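Long-range contacts in AP endonuclease, family 2 (Brucella melitensis biovar Abortus, PDB 3NGF), which probably catalyses the isomerisation of hydroxypyruvate, as a manganese-binding TIM-barrel protein of the hyi family that is also named as an AP endonuclease: residues 107-112 and 144-150; 165-169 and 199-203; 186-190 and 225-231; 204-210 and 235-240. All coordinates share one frame; numbering follows the deposited sequence.

Interaction 1 (107-112 and 144-150); sequences CRTLHA and GITVLVE. With MN (manganese (II) ion), chain C.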
# COMPACT_ATOMS: atom_id res chain seq x y z
N CYS A 107 -0.34 9.95 9.57
CA CYS A 107 -0.45 9.22 8.30
C CYS A 107 -1.85 9.45 7.76
O CYS A 107 -2.84 9.32 8.51
CB CYS A 107 -0.21 7.74 8.51
SG CYS A 107 -0.22 6.77 6.97
N ARG A 108 -1.91 9.83 6.48
CA ARG A 108 -3.12 10.23 5.80
C ARG A 108 -3.76 9.11 4.94
O ARG A 108 -4.83 9.32 4.36
CB ARG A 108 -2.80 11.43 4.89
CG ARG A 108 -2.04 12.58 5.60
CD ARG A 108 -2.85 13.11 6.76
NE ARG A 108 -2.17 14.17 7.52
CZ ARG A 108 -2.01 15.42 7.09
NH1 ARG A 108 -2.47 15.81 5.90
NH2 ARG A 108 -1.41 16.30 7.87
N THR A 109 -3.12 7.95 4.87
CA THR A 109 -3.53 6.88 3.94
C THR A 109 -3.35 5.50 4.57
O THR A 109 -2.29 5.20 5.08
CB THR A 109 -2.73 6.96 2.61
OG1 THR A 109 -2.69 8.31 2.15
CG2 THR A 109 -3.34 6.04 1.54
N LEU A 110 -4.41 4.68 4.55
CA LEU A 110 -4.40 3.36 5.16
C LEU A 110 -4.94 2.35 4.16
O LEU A 110 -5.94 2.64 3.49
CB LEU A 110 -5.28 3.32 6.40
CG LEU A 110 -4.86 4.23 7.55
CD1 LEU A 110 -5.98 4.28 8.61
CD2 LEU A 110 -3.57 3.69 8.14
N HIS A 111 -4.29 1.20 4.07
CA HIS A 111 -4.75 0.09 3.25
C HIS A 111 -5.56 -0.90 4.10
O HIS A 111 -5.05 -1.45 5.08
CB HIS A 111 -3.54 -0.58 2.59
CG HIS A 111 -3.83 -1.88 1.91
ND1 HIS A 111 -2.85 -2.84 1.73
CD2 HIS A 111 -4.96 -2.39 1.37
CE1 HIS A 111 -3.37 -3.87 1.08
NE2 HIS A 111 -4.64 -3.63 0.85
N ALA A 112 -6.83 -1.09 3.75
CA ALA A 112 -7.67 -2.11 4.38
C ALA A 112 -7.66 -3.38 3.54
O ALA A 112 -8.22 -3.39 2.44
CB ALA A 112 -9.08 -1.58 4.54
N GLY A 144 -9.31 13.42 7.72
CA GLY A 144 -8.73 13.61 6.41
C GLY A 144 -7.95 12.39 5.95
O GLY A 144 -7.01 12.53 5.16
N ILE A 145 -8.29 11.22 6.48
CA ILE A 145 -7.58 9.97 6.14
C ILE A 145 -8.34 9.22 5.05
O ILE A 145 -9.58 9.09 5.10
CB ILE A 145 -7.34 9.08 7.39
CG1 ILE A 145 -6.43 9.83 8.36
CG2 ILE A 145 -6.74 7.71 6.98
CD1 ILE A 145 -6.47 9.33 9.79
N THR A 146 -7.60 8.71 4.06
CA THR A 146 -8.16 7.93 2.96
C THR A 146 -7.89 6.43 3.21
O THR A 146 -6.83 6.07 3.71
CB THR A 146 -7.53 8.36 1.62
OG1 THR A 146 -7.93 9.70 1.29
CG2 THR A 146 -7.92 7.40 0.45
N VAL A 147 -8.87 5.58 2.90
CA VAL A 147 -8.70 4.13 2.97
C VAL A 147 -8.59 3.56 1.56
O VAL A 147 -9.38 3.93 0.68
CB VAL A 147 -9.85 3.42 3.74
CG1 VAL A 147 -11.23 3.76 3.18
CG2 VAL A 147 -9.63 1.90 3.82
N LEU A 148 -7.65 2.65 1.36
CA LEU A 148 -7.41 2.08 0.05
C LEU A 148 -7.68 0.61 -0.04
O LEU A 148 -7.50 -0.14 0.93
CB LEU A 148 -5.95 2.31 -0.39
CG LEU A 148 -5.44 3.74 -0.41
CD1 LEU A 148 -3.96 3.77 -0.90
CD2 LEU A 148 -6.35 4.66 -1.24
N VAL A 149 -8.06 0.20 -1.25
CA VAL A 149 -8.13 -1.21 -1.64
C VAL A 149 -6.97 -1.45 -2.60
O VAL A 149 -6.75 -0.66 -3.53
CB VAL A 149 -9.50 -1.56 -2.33
CG1 VAL A 149 -9.88 -0.55 -3.47
CG2 VAL A 149 -9.50 -3.04 -2.87
N GLU A 150 -6.23 -2.54 -2.37
CA GLU A 150 -5.07 -2.89 -3.21
C GLU A 150 -5.28 -4.22 -3.93
O GLU A 150 -5.20 -5.27 -3.29
CB GLU A 150 -3.80 -3.04 -2.39
CG GLU A 150 -2.55 -3.14 -3.28
CD GLU A 150 -1.27 -3.56 -2.57
OE1 GLU A 150 -1.24 -3.86 -1.37
OE2 GLU A 150 -0.25 -3.58 -3.27
MN MN C . 1.82 -3.78 -2.71
O HOH W 1 -6.45 11.48 2.48
O HOH W 2 -6.07 -5.29 -0.73
O HOH W 3 0.99 -3.60 -0.39
O HOH W 4 1.78 -6.01 -2.30

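Interaction 2 (165-169 and 199-203); sequences QLEAV and LIEKM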
# COMPACT_ATOMS: atom_id res chain seq x y z
N GLN A 165 -7.34 -4.31 -11.46
CA GLN A 165 -7.40 -2.85 -11.19
C GLN A 165 -8.73 -2.18 -11.50
O GLN A 165 -9.27 -1.47 -10.64
CB GLN A 165 -6.27 -2.10 -11.93
CG GLN A 165 -4.88 -2.56 -11.60
CD GLN A 165 -4.49 -2.30 -10.14
OE1 GLN A 165 -4.93 -1.31 -9.53
NE2 GLN A 165 -3.63 -3.16 -9.60
N LEU A 166 -9.26 -2.33 -12.71
CA LEU A 166 -10.50 -1.65 -13.05
C LEU A 166 -11.69 -2.25 -12.28
O LEU A 166 -12.68 -1.55 -12.00
CB LEU A 166 -10.74 -1.66 -14.57
CG LEU A 166 -9.73 -0.89 -15.43
CD1 LEU A 166 -10.17 -0.96 -16.88
CD2 LEU A 166 -9.63 0.55 -14.99
N GLU A 167 -11.60 -3.52 -11.92
CA GLU A 167 -12.62 -4.14 -11.08
C GLU A 167 -12.63 -3.43 -9.72
O GLU A 167 -13.70 -3.18 -9.15
CB GLU A 167 -12.32 -5.62 -10.90
CG GLU A 167 -13.30 -6.34 -10.00
CD GLU A 167 -13.02 -7.83 -9.89
OE1 GLU A 167 -11.98 -8.32 -10.42
OE2 GLU A 167 -13.87 -8.52 -9.28
N ALA A 168 -11.45 -3.11 -9.21
CA ALA A 168 -11.34 -2.40 -7.93
C ALA A 168 -11.91 -0.99 -8.04
O ALA A 168 -12.58 -0.50 -7.12
CB ALA A 168 -9.87 -2.36 -7.42
N VAL A 169 -11.62 -0.31 -9.16
CA VAL A 169 -12.21 1.01 -9.42
C VAL A 169 -13.74 0.94 -9.37
O VAL A 169 -14.41 1.80 -8.78
CB VAL A 169 -11.74 1.59 -10.74
CG1 VAL A 169 -12.55 2.82 -11.12
CG2 VAL A 169 -10.21 1.90 -10.68
N LEU A 199 -3.77 2.08 -18.72
CA LEU A 199 -4.46 1.79 -17.47
C LEU A 199 -4.36 2.99 -16.50
O LEU A 199 -5.37 3.41 -15.92
CB LEU A 199 -3.85 0.58 -16.80
CG LEU A 199 -4.49 0.04 -15.54
CD1 LEU A 199 -5.93 -0.37 -15.79
CD2 LEU A 199 -3.65 -1.16 -14.96
N ILE A 200 -3.14 3.50 -16.33
CA ILE A 200 -2.88 4.67 -15.48
C ILE A 200 -3.73 5.84 -15.92
O ILE A 200 -4.35 6.52 -15.08
CB ILE A 200 -1.37 5.08 -15.46
CG1 ILE A 200 -0.56 3.99 -14.73
CG2 ILE A 200 -1.20 6.45 -14.79
CD1 ILE A 200 0.98 4.14 -14.83
N GLU A 201 -3.79 6.03 -17.23
CA GLU A 201 -4.59 7.09 -17.83
C GLU A 201 -6.10 6.92 -17.57
O GLU A 201 -6.79 7.92 -17.24
CB GLU A 201 -4.26 7.21 -19.32
CG GLU A 201 -2.86 7.83 -19.54
CD GLU A 201 -2.36 7.76 -20.95
OE1 GLU A 201 -2.95 7.04 -21.76
OE2 GLU A 201 -1.35 8.44 -21.26
N LYS A 202 -6.59 5.68 -17.67
CA LYS A 202 -8.00 5.38 -17.36
C LYS A 202 -8.28 5.58 -15.87
O LYS A 202 -9.37 6.02 -15.49
CB LYS A 202 -8.36 3.93 -17.71
CG LYS A 202 -8.32 3.55 -19.16
CD LYS A 202 -8.08 2.01 -19.32
CE LYS A 202 -8.42 1.51 -20.70
NZ LYS A 202 -8.28 0.01 -20.84
N MET A 203 -7.30 5.27 -15.02
CA MET A 203 -7.47 5.31 -13.57
C MET A 203 -7.17 6.69 -12.98
O MET A 203 -7.19 6.85 -11.76
CB MET A 203 -6.58 4.27 -12.89
CG MET A 203 -7.00 2.80 -13.13
SD MET A 203 -5.84 1.61 -12.44
CE MET A 203 -6.20 1.83 -10.66

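Interaction 3 (186-190 and 225-231); sequences LYHAQ and ELNYPYL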
# COMPACT_ATOMS: atom_id res chain seq x y z
N LEU A 186 2.25 -1.46 -9.22
CA LEU A 186 2.44 -1.72 -10.65
C LEU A 186 2.99 -3.11 -10.90
O LEU A 186 2.86 -3.69 -12.00
CB LEU A 186 3.32 -0.63 -11.28
CG LEU A 186 2.66 0.74 -11.36
CD1 LEU A 186 3.68 1.79 -11.77
CD2 LEU A 186 1.45 0.71 -12.34
N TYR A 187 3.63 -3.66 -9.87
CA TYR A 187 4.06 -5.06 -9.92
C TYR A 187 2.81 -5.98 -10.09
O TYR A 187 2.76 -6.84 -10.99
CB TYR A 187 4.87 -5.39 -8.64
CG TYR A 187 5.16 -6.85 -8.41
CD1 TYR A 187 6.23 -7.48 -9.01
CD2 TYR A 187 4.35 -7.61 -7.57
CE1 TYR A 187 6.49 -8.84 -8.82
CE2 TYR A 187 4.61 -8.95 -7.34
CZ TYR A 187 5.65 -9.57 -7.98
OH TYR A 187 5.87 -10.91 -7.74
N HIS A 188 1.82 -5.77 -9.24
CA HIS A 188 0.60 -6.57 -9.33
C HIS A 188 -0.18 -6.27 -10.63
O HIS A 188 -0.73 -7.17 -11.24
CB HIS A 188 -0.29 -6.32 -8.11
CG HIS A 188 0.30 -6.77 -6.80
ND1 HIS A 188 0.85 -8.03 -6.62
CD2 HIS A 188 0.35 -6.17 -5.60
CE1 HIS A 188 1.23 -8.15 -5.36
NE2 HIS A 188 0.96 -7.03 -4.73
N ALA A 189 -0.22 -5.00 -11.03
CA ALA A 189 -0.98 -4.56 -12.22
C ALA A 189 -0.36 -5.17 -13.47
O ALA A 189 -1.07 -5.61 -14.37
CB ALA A 189 -0.98 -3.05 -12.33
N GLN A 190 0.97 -5.22 -13.51
CA GLN A 190 1.64 -5.83 -14.68
C GLN A 190 1.42 -7.35 -14.81
O GLN A 190 1.33 -7.87 -15.93
CB GLN A 190 3.13 -5.47 -14.65
CG GLN A 190 4.00 -6.08 -15.75
CD GLN A 190 3.49 -5.83 -17.15
OE1 GLN A 190 2.64 -4.94 -17.39
NE2 GLN A 190 4.00 -6.61 -18.11
N GLU A 225 10.99 -6.62 -16.93
CA GLU A 225 10.22 -6.35 -18.13
C GLU A 225 9.65 -4.93 -18.26
O GLU A 225 9.32 -4.51 -19.37
CB GLU A 225 9.15 -7.45 -18.34
CG GLU A 225 7.98 -7.41 -17.39
CD GLU A 225 7.12 -8.68 -17.41
OE1 GLU A 225 7.63 -9.80 -17.26
OE2 GLU A 225 5.90 -8.53 -17.57
N LEU A 226 9.57 -4.19 -17.15
CA LEU A 226 9.05 -2.84 -17.18
C LEU A 226 10.17 -1.80 -17.24
O LEU A 226 11.20 -1.96 -16.61
CB LEU A 226 8.16 -2.55 -15.98
CG LEU A 226 6.89 -3.39 -15.77
CD1 LEU A 226 6.14 -2.92 -14.49
CD2 LEU A 226 5.96 -3.37 -16.99
N ASN A 227 9.93 -0.75 -18.01
CA ASN A 227 10.79 0.42 -18.04
C ASN A 227 10.25 1.47 -17.05
O ASN A 227 9.42 2.30 -17.39
CB ASN A 227 10.81 0.96 -19.48
CG ASN A 227 11.66 2.21 -19.63
OD1 ASN A 227 12.35 2.63 -18.72
ND2 ASN A 227 11.57 2.82 -20.79
N TYR A 228 10.73 1.40 -15.81
CA TYR A 228 10.18 2.23 -14.75
C TYR A 228 10.39 3.73 -14.95
O TYR A 228 9.51 4.47 -14.62
CB TYR A 228 10.62 1.76 -13.35
CG TYR A 228 9.68 0.73 -12.76
CD1 TYR A 228 8.41 1.08 -12.34
CD2 TYR A 228 10.04 -0.61 -12.69
CE1 TYR A 228 7.53 0.17 -11.85
CE2 TYR A 228 9.17 -1.55 -12.17
CZ TYR A 228 7.91 -1.15 -11.74
OH TYR A 228 7.01 -2.04 -11.21
N PRO A 229 11.53 4.18 -15.52
CA PRO A 229 11.64 5.62 -15.79
C PRO A 229 10.53 6.17 -16.70
O PRO A 229 10.05 7.30 -16.49
CB PRO A 229 13.03 5.76 -16.42
CG PRO A 229 13.82 4.62 -15.83
CD PRO A 229 12.84 3.51 -15.58
N TYR A 230 10.11 5.39 -17.68
CA TYR A 230 9.01 5.80 -18.54
C TYR A 230 7.74 5.91 -17.73
O TYR A 230 6.97 6.88 -17.89
CB TYR A 230 8.78 4.81 -19.67
CG TYR A 230 7.56 5.17 -20.50
CD1 TYR A 230 7.62 6.20 -21.41
CD2 TYR A 230 6.35 4.48 -20.36
CE1 TYR A 230 6.53 6.53 -22.16
CE2 TYR A 230 5.24 4.83 -21.12
CZ TYR A 230 5.33 5.84 -22.01
OH TYR A 230 4.26 6.21 -22.81
N LEU A 231 7.50 4.91 -16.88
CA LEU A 231 6.28 4.87 -16.08
C LEU A 231 6.26 6.05 -15.09
O LEU A 231 5.22 6.64 -14.85
CB LEU A 231 6.16 3.52 -15.36
CG LEU A 231 5.80 2.33 -16.27
CD1 LEU A 231 5.96 1.01 -15.49
CD2 LEU A 231 4.39 2.44 -16.84

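Interaction 4 (204-210 and 235-240); sequences NGAFSHV and LESVGY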
# COMPACT_ATOMS: atom_id res chain seq x y z
N ASN A 204 -6.87 7.66 -13.83
CA ASN A 204 -6.37 8.93 -13.33
C ASN A 204 -7.40 9.55 -12.40
O ASN A 204 -8.59 9.57 -12.72
CB ASN A 204 -6.04 9.88 -14.46
CG ASN A 204 -5.39 11.16 -13.97
OD1 ASN A 204 -4.66 11.18 -12.96
ND2 ASN A 204 -5.65 12.25 -14.68
N GLY A 205 -6.93 9.99 -11.24
CA GLY A 205 -7.82 10.53 -10.19
C GLY A 205 -8.48 9.48 -9.31
O GLY A 205 -9.24 9.84 -8.40
N ALA A 206 -8.21 8.19 -9.54
CA ALA A 206 -8.83 7.09 -8.75
C ALA A 206 -7.82 6.25 -7.95
O ALA A 206 -8.21 5.34 -7.24
CB ALA A 206 -9.65 6.17 -9.66
N PHE A 207 -6.53 6.57 -8.05
CA PHE A 207 -5.53 5.93 -7.20
C PHE A 207 -4.80 6.96 -6.37
O PHE A 207 -4.44 8.02 -6.88
CB PHE A 207 -4.54 5.04 -8.02
CG PHE A 207 -3.77 5.78 -9.07
CD1 PHE A 207 -4.30 5.98 -10.34
CD2 PHE A 207 -2.48 6.24 -8.80
CE1 PHE A 207 -3.58 6.68 -11.31
CE2 PHE A 207 -1.77 6.93 -9.77
CZ PHE A 207 -2.32 7.15 -11.03
N SER A 208 -4.61 6.67 -5.07
CA SER A 208 -4.01 7.62 -4.12
C SER A 208 -2.61 7.19 -3.66
O SER A 208 -1.96 7.91 -2.91
CB SER A 208 -4.90 7.80 -2.90
OG SER A 208 -6.11 8.42 -3.26
N HIS A 209 -2.18 6.02 -4.11
CA HIS A 209 -0.86 5.52 -3.79
C HIS A 209 -0.45 4.59 -4.92
O HIS A 209 -1.30 3.96 -5.55
CB HIS A 209 -0.84 4.81 -2.44
CG HIS A 209 0.55 4.55 -1.92
ND1 HIS A 209 1.47 5.55 -1.73
CD2 HIS A 209 1.17 3.39 -1.59
CE1 HIS A 209 2.62 5.02 -1.31
NE2 HIS A 209 2.46 3.71 -1.21
N VAL A 210 0.85 4.55 -5.15
CA VAL A 210 1.47 3.73 -6.17
C VAL A 210 2.62 2.99 -5.48
O VAL A 210 3.26 3.52 -4.58
CB VAL A 210 1.98 4.59 -7.36
CG1 VAL A 210 2.78 3.71 -8.38
CG2 VAL A 210 0.82 5.32 -8.04
N LEU A 235 3.24 8.93 -14.69
CA LEU A 235 2.63 9.38 -13.45
C LEU A 235 2.64 10.89 -13.40
O LEU A 235 1.64 11.53 -12.99
CB LEU A 235 3.36 8.79 -12.24
CG LEU A 235 3.13 7.29 -12.05
CD1 LEU A 235 4.01 6.71 -10.93
CD2 LEU A 235 1.63 6.99 -11.75
N GLU A 236 3.76 11.48 -13.80
CA GLU A 236 3.91 12.95 -13.80
C GLU A 236 2.97 13.62 -14.79
O GLU A 236 2.36 14.65 -14.47
CB GLU A 236 5.36 13.35 -14.10
CG GLU A 236 6.32 13.07 -12.96
CD GLU A 236 6.04 13.91 -11.72
OE1 GLU A 236 5.86 15.14 -11.84
OE2 GLU A 236 6.01 13.32 -10.61
N SER A 237 2.86 13.01 -15.97
CA SER A 237 1.99 13.49 -17.07
C SER A 237 0.52 13.55 -16.68
O SER A 237 -0.17 14.51 -17.05
CB SER A 237 2.18 12.65 -18.37
OG SER A 237 1.39 11.44 -18.35
N VAL A 238 0.05 12.56 -15.90
CA VAL A 238 -1.34 12.56 -15.46
C VAL A 238 -1.58 13.44 -14.23
O VAL A 238 -2.72 13.59 -13.80
CB VAL A 238 -1.88 11.14 -15.20
CG1 VAL A 238 -1.75 10.28 -16.48
CG2 VAL A 238 -1.17 10.48 -14.02
N GLY A 239 -0.53 14.03 -13.67
CA GLY A 239 -0.67 14.92 -12.52
C GLY A 239 -0.70 14.20 -11.19
O GLY A 239 -1.23 14.73 -10.22
N TYR A 240 -0.10 13.01 -11.11
CA TYR A 240 -0.02 12.30 -9.84
C TYR A 240 1.00 12.98 -8.94
O TYR A 240 2.13 13.19 -9.35
CB TYR A 240 0.38 10.84 -10.04
CG TYR A 240 0.46 10.07 -8.75
CD1 TYR A 240 -0.69 9.79 -8.01
CD2 TYR A 240 1.67 9.63 -8.26
CE1 TYR A 240 -0.62 9.10 -6.82
CE2 TYR A 240 1.75 8.95 -7.04
CZ TYR A 240 0.61 8.68 -6.34
OH TYR A 240 0.70 7.98 -5.18

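Interaction 1 (107-112 and 144-150)
Glu150 and His111 meet at the end of the strand pair that faces the metal. CB of Glu150 lies over one face of the His111 ring, 3.8 Å from its centroid, a CH-pi contact, while the carboxylate plane is turned 76° from the ring. With CG anti to the backbone N (chi1 -169°) and the chain extended beyond it, Glu150 carries OE2 to 2.2 Å from the manganese; Asp185, Gln211 and Glu247 complete the protein ligands. A water joins the two residues again, sitting in the ring plane 2.7 Å from His111 NE2 and donating to Glu150 O. Behind this shell run neighbouring parallel strands 109-111 and 146-149 of the TIM barrel, linked through helix 122-140 in a beta-alpha-beta crossover. Four backbone bonds alternate between them, from Thr146 N to Arg108 O, Leu110 N to Thr146 O, Leu148 N to Leu110 O and Ala112 N to Leu148 O. One face of the pair brings Thr109 CG2 tightly against Leu148 CD1, at 3.4 Å. On the other, Leu110 CD1 rests on Ile145 CG2 at 3.9 Å and Ala112 CB on Val147 CG2 at 3.6 Å, with Phe133 of the crossover helix packed over Ala112 and Val147.

Interaction 2 (165-169 and 199-203)
Met203 lays its side chain against Leu166, Gln165 and Val169, with every atom beyond CB in contact. From CB the chain leaves with CG anti to the carbonyl carbon (chi1 -70°), which takes CG to 3.9 Å from Leu166 CD2 and also near Val169 CG2. The sulfur comes next: Met203 SD lies 3.8 Å from Gln165 CB, the two side chains crossing at about a right angle. A bend at the last torsion, chi3 72°, then turns the methyl group so that Met203 CE reaches Val169 CG2 at 4.0 Å and Gln165 OE1 at 3.6 Å. One turn earlier, in the last turn of helix 196-202, Leu199 uses both of its methyl branches. CD1 of Leu199 meets Leu166 CG at 3.9 Å as the two leucines lie alongside in opposite senses, and Leu199 CD2 packs against Gln165 CG at 3.8 Å. The contact thus joins the start of helix 165-175 to the end of helix 196-202, two helices on the outside of the TIM barrel, and Val182 of strand 180-185 lies beneath, touched by Gln165, Val169 and Met203. No hydrogen bond crosses between 165-169 and 199-203. The grip is therefore one of dispersion and burial, and it has a polar cost: Gln165 OE1 is buried against a methyl group without a hydrogen-bonding partner.

Interaction 3 (186-190 and 225-231)
Leu186, the first residue of helix 186-192, directs its side chain at the start of helix 228-237; both helices belong to the connections of the TIM barrel that follow strands 180-185 and 207-212. Its CD1 approaches the edge of the Tyr228 ring, near the ring plane, 4.2 Å from Tyr228 CE1, and the two side chains run antiparallel to one another. The same methyl, Leu186 CD1, is 4.4 Å from Leu231 CD1, a looser apolar touch one turn further along the second helix. Tyr187 adds little across the contact, for its ring leads away and its hydroxyl bonds to Asn156, just as the hydroxyl of Tyr228 is taken by Ala213 O. One turn on from Leu186 comes Gln190, which does two jobs. Its aliphatic part and amide carbon lie alongside Leu226: CB of Gln190 is 3.9 Å from Leu226 CD1, and Gln190 CD is 3.5 Å from Leu226 CD2. Leu196 of helix 196-202 touches both residues, extending this apolar patch. Beyond CG the Gln190 chain bends at chi2 (54°), which swings the amide to Glu225. There Gln190 NE2 donates to Glu225 OE2 at 2.8 Å with an N-H...O angle of 176°; the acceptor lies in the amide plane, offers its anti lone pair, and belongs to a carboxylate turned 79° from that plane.

Interaction 4 (204-210 and 235-240)
Segments 204-210 and 235-240 come nearest at Asn204 and Val238, whose CA atoms are 6.6 Å apart, and a Schellman motif at Gly239, with Tyr240 N bonded to Leu235 O and Gly239 N to Glu236 O, turns the chain out of its helix there. Just beyond, Tyr240 turns one side of its ring to both Phe207 and Val210. Its trans first torsion (chi1 -179°) carries the ring away from the helix end toward strand 207-212, where Val210 CG2 sits over the face, offset toward the rim and 4.1 Å from the centroid, a CH-pi contact. Phe207 meets the same ring in a near-parallel but strongly slid arrangement: the planes differ by 30°, the centroids are 5.2 Å apart, and contact is made chiefly by Phe207 CE2 with Tyr240 CD1 at 3.5 Å. The end of helix 228-237 and the turn after it thus pack onto strand 207-212 within a beta-alpha-beta unit of the TIM barrel that strand 243-246 completes. The hydroxyl of Tyr240 is hydrogen-bonded to Trp243 O on that next strand. Leu235 contributes both methyl branches, CD1 tip to tip with Val210 CG1 at 4.1 Å and CD2 set obliquely to the Phe207 ring, 3.9 Å from Phe207 CE2. At the outer margin the side chains of Asn204 and Val238 pass alongside one another, while Ile200 of helix 196-202 touches both Phe207 and Val238.

Only interaction 1 holds a manganese ligand, and the other contacts lie further out. His188, on the 186-190 segment of interaction 3, packs CD2 3.5 Å from Glu150 OE2, and Gln165 of interaction 2 has its side chain about 9 Å from the metal. Interactions 1 and 4 share the barrel sheet and meet across its interior, where Leu148 CD1 lies 3.6 Å from His209 CB. The closest pair of centres, about 11 Å apart, is that of interactions 2 and 4, with Ile200 CG2 4.1 Å from Val238 CG2. Interactions 3 and 4 both use helix 228-237, and Leu186 CD1 bridges them by reaching Val210 CG1 at 4.0 Å.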